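Local coordinates for protein 2-oxoadipate dioxygenase/decarboxylase, chloroplastic/amyloplastic (Oryza sativa, PDB 6W1K) that catalyses the iron(II)-dependent decarboxylation and hydroxylation of 2-oxoadipate to D-2-hydroxyglutarate in plant lysine catabolism, at residues A[268-280]-A[284-296]. Sequence-based numbering, arbitrary orientation.
Sequences FAERLVLPQFKDL and EVNEHHRRDGFEV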
loop_
_atom_site.group_PDB
_atom_site.type_symbol
_atom_site.label_atom_id
_atom_site.label_comp_id
_atom_site.label_asym_id
_atom_site.label_seq_id
_atom_site.Cartn_x
_atom_site.Cartn_y
_atom_site.Cartn_z
ATOM N N PHE A 268 2.901 1.590 -9.294
ATOM C CA PHE A 268 2.941 0.712 -10.462
ATOM C C PHE A 268 4.135 -0.224 -10.320
ATOM O O PHE A 268 5.237 0.210 -9.963
ATOM C CB PHE A 268 3.024 1.538 -11.747
ATOM C CG PHE A 268 2.358 2.881 -11.630
ATOM C CD1 PHE A 268 0.973 2.989 -11.583
ATOM C CD2 PHE A 268 3.125 4.039 -11.578
ATOM C CE1 PHE A 268 0.360 4.240 -11.483
ATOM C CE2 PHE A 268 2.531 5.284 -11.476
ATOM C CZ PHE A 268 1.149 5.390 -11.417
ATOM N N ALA A 269 3.909 -1.509 -10.548
ATOM C CA ALA A 269 4.943 -2.494 -10.287
ATOM C C ALA A 269 5.005 -3.516 -11.402
ATOM O O ALA A 269 3.975 -3.968 -11.922
ATOM C CB ALA A 269 4.719 -3.193 -8.941
ATOM N N GLU A 270 6.228 -3.874 -11.767
ATOM C CA GLU A 270 6.478 -4.943 -12.727
ATOM C C GLU A 270 7.286 -6.022 -12.028
ATOM O O GLU A 270 8.345 -5.734 -11.459
ATOM C CB GLU A 270 7.239 -4.447 -13.963
ATOM C CG GLU A 270 7.353 -5.541 -15.069
ATOM C CD GLU A 270 7.790 -5.013 -16.444
ATOM O OE1 GLU A 270 7.853 -3.787 -16.622
ATOM O OE2 GLU A 270 8.076 -5.840 -17.348
ATOM N N ARG A 271 6.786 -7.243 -12.059
ATOM C CA ARG A 271 7.498 -8.405 -11.547
ATOM C C ARG A 271 7.969 -9.233 -12.733
ATOM O O ARG A 271 7.145 -9.764 -13.490
ATOM C CB ARG A 271 6.607 -9.226 -10.619
ATOM C CG ARG A 271 6.002 -8.399 -9.458
ATOM C CD ARG A 271 5.077 -9.235 -8.517
ATOM N NE ARG A 271 4.748 -8.409 -7.356
ATOM C CZ ARG A 271 5.503 -8.293 -6.268
ATOM N NH1 ARG A 271 5.130 -7.485 -5.297
ATOM N NH2 ARG A 271 6.609 -9.008 -6.141
ATOM N N LEU A 272 9.283 -9.362 -12.882
ATOM C CA LEU A 272 9.837 -10.097 -14.010
ATOM C C LEU A 272 9.922 -11.591 -13.706
ATOM O O LEU A 272 9.919 -12.016 -12.548
ATOM C CB LEU A 272 11.224 -9.573 -14.373
ATOM C CG LEU A 272 11.277 -8.146 -14.936
ATOM C CD1 LEU A 272 12.692 -7.895 -15.480
ATOM C CD2 LEU A 272 10.237 -7.907 -16.011
ATOM N N VAL A 273 10.038 -12.379 -14.774
ATOM C CA VAL A 273 10.129 -13.824 -14.626
ATOM C C VAL A 273 11.389 -14.204 -13.848
ATOM O O VAL A 273 12.447 -13.571 -13.973
ATOM C CB VAL A 273 10.114 -14.512 -16.004
ATOM C CG1 VAL A 273 10.021 -15.996 -15.845
ATOM C CG2 VAL A 273 8.949 -14.026 -16.852
ATOM N N LEU A 274 11.277 -15.255 -13.048
ATOM C CA LEU A 274 12.415 -15.726 -12.288
ATOM C C LEU A 274 13.422 -16.424 -13.201
ATOM O O LEU A 274 13.060 -16.952 -14.264
ATOM C CB LEU A 274 11.967 -16.683 -11.195
ATOM C CG LEU A 274 11.197 -16.062 -10.034
ATOM C CD1 LEU A 274 10.503 -17.156 -9.233
ATOM C CD2 LEU A 274 12.132 -15.226 -9.154
ATOM N N PRO A 275 14.697 -16.449 -12.802
ATOM C CA PRO A 275 15.719 -17.024 -13.690
ATOM C C PRO A 275 15.485 -18.487 -14.010
ATOM O O PRO A 275 15.758 -18.915 -15.136
ATOM C CB PRO A 275 17.029 -16.818 -12.912
ATOM C CG PRO A 275 16.604 -16.608 -11.458
ATOM C CD PRO A 275 15.260 -15.937 -11.534
ATOM N N GLN A 276 14.985 -19.279 -13.057
ATOM C CA GLN A 276 14.746 -20.691 -13.360
ATOM C C GLN A 276 13.701 -20.883 -14.453
ATOM O O GLN A 276 13.583 -21.979 -14.986
ATOM C CB GLN A 276 14.299 -21.444 -12.109
ATOM C CG GLN A 276 13.102 -20.804 -11.441
ATOM C CD GLN A 276 13.486 -19.969 -10.234
ATOM O OE1 GLN A 276 14.437 -19.177 -10.284
ATOM N NE2 GLN A 276 12.744 -20.141 -9.135
ATOM N N PHE A 277 12.915 -19.855 -14.765
ATOM C CA PHE A 277 11.914 -19.895 -15.826
ATOM C C PHE A 277 12.324 -18.982 -16.979
ATOM O O PHE A 277 11.483 -18.454 -17.709
ATOM C CB PHE A 277 10.553 -19.495 -15.260
ATOM C CG PHE A 277 10.106 -20.349 -14.104
ATOM C CD1 PHE A 277 10.125 -21.734 -14.224
ATOM C CD2 PHE A 277 9.669 -19.779 -12.906
ATOM C CE1 PHE A 277 9.720 -22.545 -13.188
ATOM C CE2 PHE A 277 9.260 -20.594 -11.847
ATOM C CZ PHE A 277 9.291 -21.987 -11.998
ATOM N N LYS A 278 13.628 -18.755 -17.108
ATOM C CA LYS A 278 14.163 -17.909 -18.167
ATOM C C LYS A 278 13.534 -18.235 -19.515
ATOM O O LYS A 278 12.902 -17.381 -20.151
ATOM C CB LYS A 278 15.682 -18.102 -18.252
ATOM C CG LYS A 278 16.541 -17.265 -17.331
ATOM C CD LYS A 278 17.954 -17.877 -17.181
ATOM C CE LYS A 278 18.513 -18.410 -18.496
ATOM N NZ LYS A 278 19.916 -17.963 -18.729
ATOM N N ASP A 279 13.726 -19.476 -19.969
ATOM C CA ASP A 279 13.362 -19.905 -21.312
ATOM C C ASP A 279 11.880 -20.213 -21.466
ATOM O O ASP A 279 11.490 -20.783 -22.492
ATOM C CB ASP A 279 14.186 -21.135 -21.701
ATOM C CG ASP A 279 15.663 -20.971 -21.379
ATOM O OD1 ASP A 279 16.235 -19.923 -21.757
ATOM O OD2 ASP A 279 16.253 -21.886 -20.759
ATOM N N LEU A 280 11.057 -19.880 -20.477
ATOM C CA LEU A 280 9.617 -20.013 -20.632
ATOM C C LEU A 280 9.151 -19.146 -21.801
ATOM O O LEU A 280 9.499 -17.957 -21.859
ATOM C CB LEU A 280 8.891 -19.582 -19.352
ATOM C CG LEU A 280 8.513 -20.665 -18.342
ATOM C CD1 LEU A 280 7.637 -20.061 -17.246
ATOM C CD2 LEU A 280 7.818 -21.839 -19.010
ATOM N N GLU A 284 3.514 -18.254 -21.659
ATOM C CA GLU A 284 3.380 -19.250 -20.600
ATOM C C GLU A 284 3.618 -18.692 -19.198
ATOM O O GLU A 284 3.487 -19.439 -18.226
ATOM C CB GLU A 284 4.366 -20.404 -20.826
ATOM C CG GLU A 284 4.120 -21.242 -22.063
ATOM C CD GLU A 284 2.701 -21.776 -22.162
ATOM O OE1 GLU A 284 2.128 -21.710 -23.267
ATOM O OE2 GLU A 284 2.156 -22.260 -21.141
ATOM N N VAL A 285 3.971 -17.418 -19.059
ATOM C CA VAL A 285 4.338 -16.885 -17.753
ATOM C C VAL A 285 3.072 -16.550 -16.977
ATOM O O VAL A 285 2.192 -15.840 -17.476
ATOM C CB VAL A 285 5.248 -15.655 -17.901
ATOM C CG1 VAL A 285 5.713 -15.179 -16.549
ATOM C CG2 VAL A 285 6.452 -15.979 -18.770
ATOM N N ASN A 286 2.969 -17.083 -15.761
ATOM C CA ASN A 286 1.914 -16.758 -14.811
ATOM C C ASN A 286 2.531 -16.089 -13.590
ATOM O O ASN A 286 3.754 -15.993 -13.468
ATOM C CB ASN A 286 1.143 -18.011 -14.400
ATOM C CG ASN A 286 0.555 -18.735 -15.589
ATOM O OD1 ASN A 286 1.191 -19.598 -16.213
ATOM N ND2 ASN A 286 -0.677 -18.372 -15.922
ATOM N N GLU A 287 1.673 -15.635 -12.674
ATOM C CA GLU A 287 2.164 -14.800 -11.576
ATOM C C GLU A 287 3.151 -15.566 -10.706
ATOM O O GLU A 287 4.100 -14.981 -10.177
ATOM C CB GLU A 287 0.987 -14.275 -10.741
ATOM C CG GLU A 287 1.351 -13.195 -9.682
ATOM C CD GLU A 287 1.617 -11.804 -10.269
ATOM O OE1 GLU A 287 1.474 -11.621 -11.503
ATOM O OE2 GLU A 287 1.962 -10.888 -9.479
ATOM N N HIS A 288 2.974 -16.882 -10.580
ATOM C CA HIS A 288 3.863 -17.640 -9.708
ATOM C C HIS A 288 5.244 -17.846 -10.325
ATOM O O HIS A 288 6.177 -18.222 -9.609
ATOM C CB HIS A 288 3.208 -18.975 -9.324
ATOM C CG HIS A 288 3.243 -20.020 -10.392
ATOM N ND1 HIS A 288 2.245 -20.158 -11.333
ATOM C CD2 HIS A 288 4.135 -21.009 -10.643
ATOM C CE1 HIS A 288 2.535 -21.166 -12.136
ATOM N NE2 HIS A 288 3.678 -21.700 -11.741
ATOM N N HIS A 289 5.414 -17.545 -11.607
ATOM C CA HIS A 289 6.714 -17.613 -12.263
ATOM C C HIS A 289 7.522 -16.337 -12.116
ATOM O O HIS A 289 8.626 -16.254 -12.669
ATOM C CB HIS A 289 6.538 -17.871 -13.749
ATOM C CG HIS A 289 5.941 -19.195 -14.070
ATOM N ND1 HIS A 289 4.774 -19.327 -14.791
ATOM C CD2 HIS A 289 6.360 -20.453 -13.792
ATOM C CE1 HIS A 289 4.503 -20.611 -14.951
ATOM N NE2 HIS A 289 5.447 -21.314 -14.350
ATOM N N ARG A 290 6.967 -15.335 -11.446
ATOM C CA ARG A 290 7.528 -13.999 -11.369
ATOM C C ARG A 290 8.023 -13.725 -9.955
ATOM O O ARG A 290 7.570 -14.333 -8.978
ATOM C CB ARG A 290 6.480 -12.962 -11.797
ATOM C CG ARG A 290 5.902 -13.202 -13.189
ATOM C CD ARG A 290 4.897 -12.102 -13.559
ATOM N NE ARG A 290 4.461 -12.178 -14.953
ATOM C CZ ARG A 290 5.105 -11.615 -15.969
ATOM N NH1 ARG A 290 6.215 -10.923 -15.757
ATOM N NH2 ARG A 290 4.636 -11.735 -17.199
ATOM N N ARG A 291 8.970 -12.798 -9.861
ATOM C CA ARG A 291 9.521 -12.404 -8.574
ATOM C C ARG A 291 8.403 -11.970 -7.638
ATOM O O ARG A 291 7.610 -11.080 -7.963
ATOM C CB ARG A 291 10.540 -11.282 -8.775
ATOM C CG ARG A 291 10.807 -10.442 -7.520
ATOM C CD ARG A 291 11.767 -11.159 -6.577
ATOM N NE ARG A 291 12.754 -10.251 -5.981
ATOM C CZ ARG A 291 12.545 -9.506 -4.899
ATOM N NH1 ARG A 291 11.367 -9.533 -4.259
ATOM N NH2 ARG A 291 13.519 -8.724 -4.450
ATOM N N ASP A 292 8.331 -12.618 -6.483
ATOM C CA ASP A 292 7.322 -12.316 -5.486
ATOM C C ASP A 292 7.909 -11.448 -4.375
ATOM O O ASP A 292 9.115 -11.230 -4.275
ATOM C CB ASP A 292 6.725 -13.602 -4.903
ATOM C CG ASP A 292 5.309 -13.397 -4.360
ATOM O OD1 ASP A 292 4.837 -12.219 -4.341
ATOM O OD2 ASP A 292 4.684 -14.415 -3.949
ATOM N N GLY A 293 7.018 -10.930 -3.546
ATOM C CA GLY A 293 7.447 -10.206 -2.372
ATOM C C GLY A 293 7.902 -8.788 -2.692
ATOM O O GLY A 293 7.493 -8.176 -3.683
ATOM N N PHE A 294 8.787 -8.280 -1.843
ATOM C CA PHE A 294 9.121 -6.854 -1.816
ATOM C C PHE A 294 10.618 -6.716 -1.567
ATOM O O PHE A 294 11.330 -7.707 -1.397
ATOM C CB PHE A 294 8.286 -6.134 -0.759
ATOM C CG PHE A 294 6.807 -6.177 -1.029
ATOM C CD1 PHE A 294 6.190 -5.151 -1.729
ATOM C CD2 PHE A 294 6.047 -7.252 -0.599
ATOM C CE1 PHE A 294 4.839 -5.209 -1.991
ATOM C CE2 PHE A 294 4.690 -7.325 -0.844
ATOM C CZ PHE A 294 4.077 -6.299 -1.526
ATOM N N GLU A 295 11.108 -5.484 -1.564
ATOM C CA GLU A 295 12.549 -5.257 -1.462
ATOM C C GLU A 295 12.793 -4.019 -0.619
ATOM O O GLU A 295 12.249 -2.946 -0.904
ATOM C CB GLU A 295 13.178 -5.120 -2.856
ATOM C CG GLU A 295 14.665 -5.499 -2.883
ATOM C CD GLU A 295 15.542 -4.324 -2.490
ATOM O OE1 GLU A 295 15.189 -3.196 -2.889
ATOM O OE2 GLU A 295 16.570 -4.514 -1.789
ATOM N N VAL A 296 13.612 -4.171 0.422
ATOM C CA VAL A 296 13.804 -3.091 1.384
ATOM C C VAL A 296 14.284 -1.825 0.683
ATOM O O VAL A 296 13.776 -0.729 0.943
ATOM C CB VAL A 296 14.778 -3.551 2.486
ATOM C CG1 VAL A 296 16.123 -3.998 1.844
ATOM C CG2 VAL A 296 14.967 -2.433 3.505
#
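Val285 meets Val273 tip to tip, CG1 against CG2 at 3.4 Å, a tight fit for two methyls. Glu287 sends OE2 past the aliphatic CD of Arg271, its salt bridge being made with Arg121. Next comes His289, whose imidazole is fixed by the backbone N of Asn286 bonding to ND1 in the ring plane. Leu280 CD1 sits over one face of this ring, a CH-pi contact, while the edge at CD2 points into the face of Phe277, a T-shaped pair with planes at 78°. The main chains join here in a single beta bridge, Val273 with Arg290, just past the end of strand 258-271 of a sheet consistent with the vicinal-oxygen-chelate family: Leu274 N bonds to His289 O, and Arg291 N to Leu272 O at 3.0 Å. With CG anti to the carbonyl carbon (chi1 -56°) and the chain extended to NE, Arg290 runs alongside Arg271 O, and NH1 bonds to it at 2.7 Å, in the carbonyl plane. Arg291 O takes Arg271 NH2 in a nearly straight bond (2.9 Å, 167°), Gly293 O accepts both NH1 and NH2, end-on and in the guanidinium plane, and NE makes a salt bridge with Asp58. A leucine in place of Arg271 would probably leave these two carbonyls without their donors and Asp58 without its mate. Arg271 NH1 lies over the face of the Phe294 ring, toward its rim, 4.0 Å from CE1, at most a weak cation-pi attraction; Phe294 also lines the 2-oxoadipate pocket, edge-to-face with the metal ligand His59.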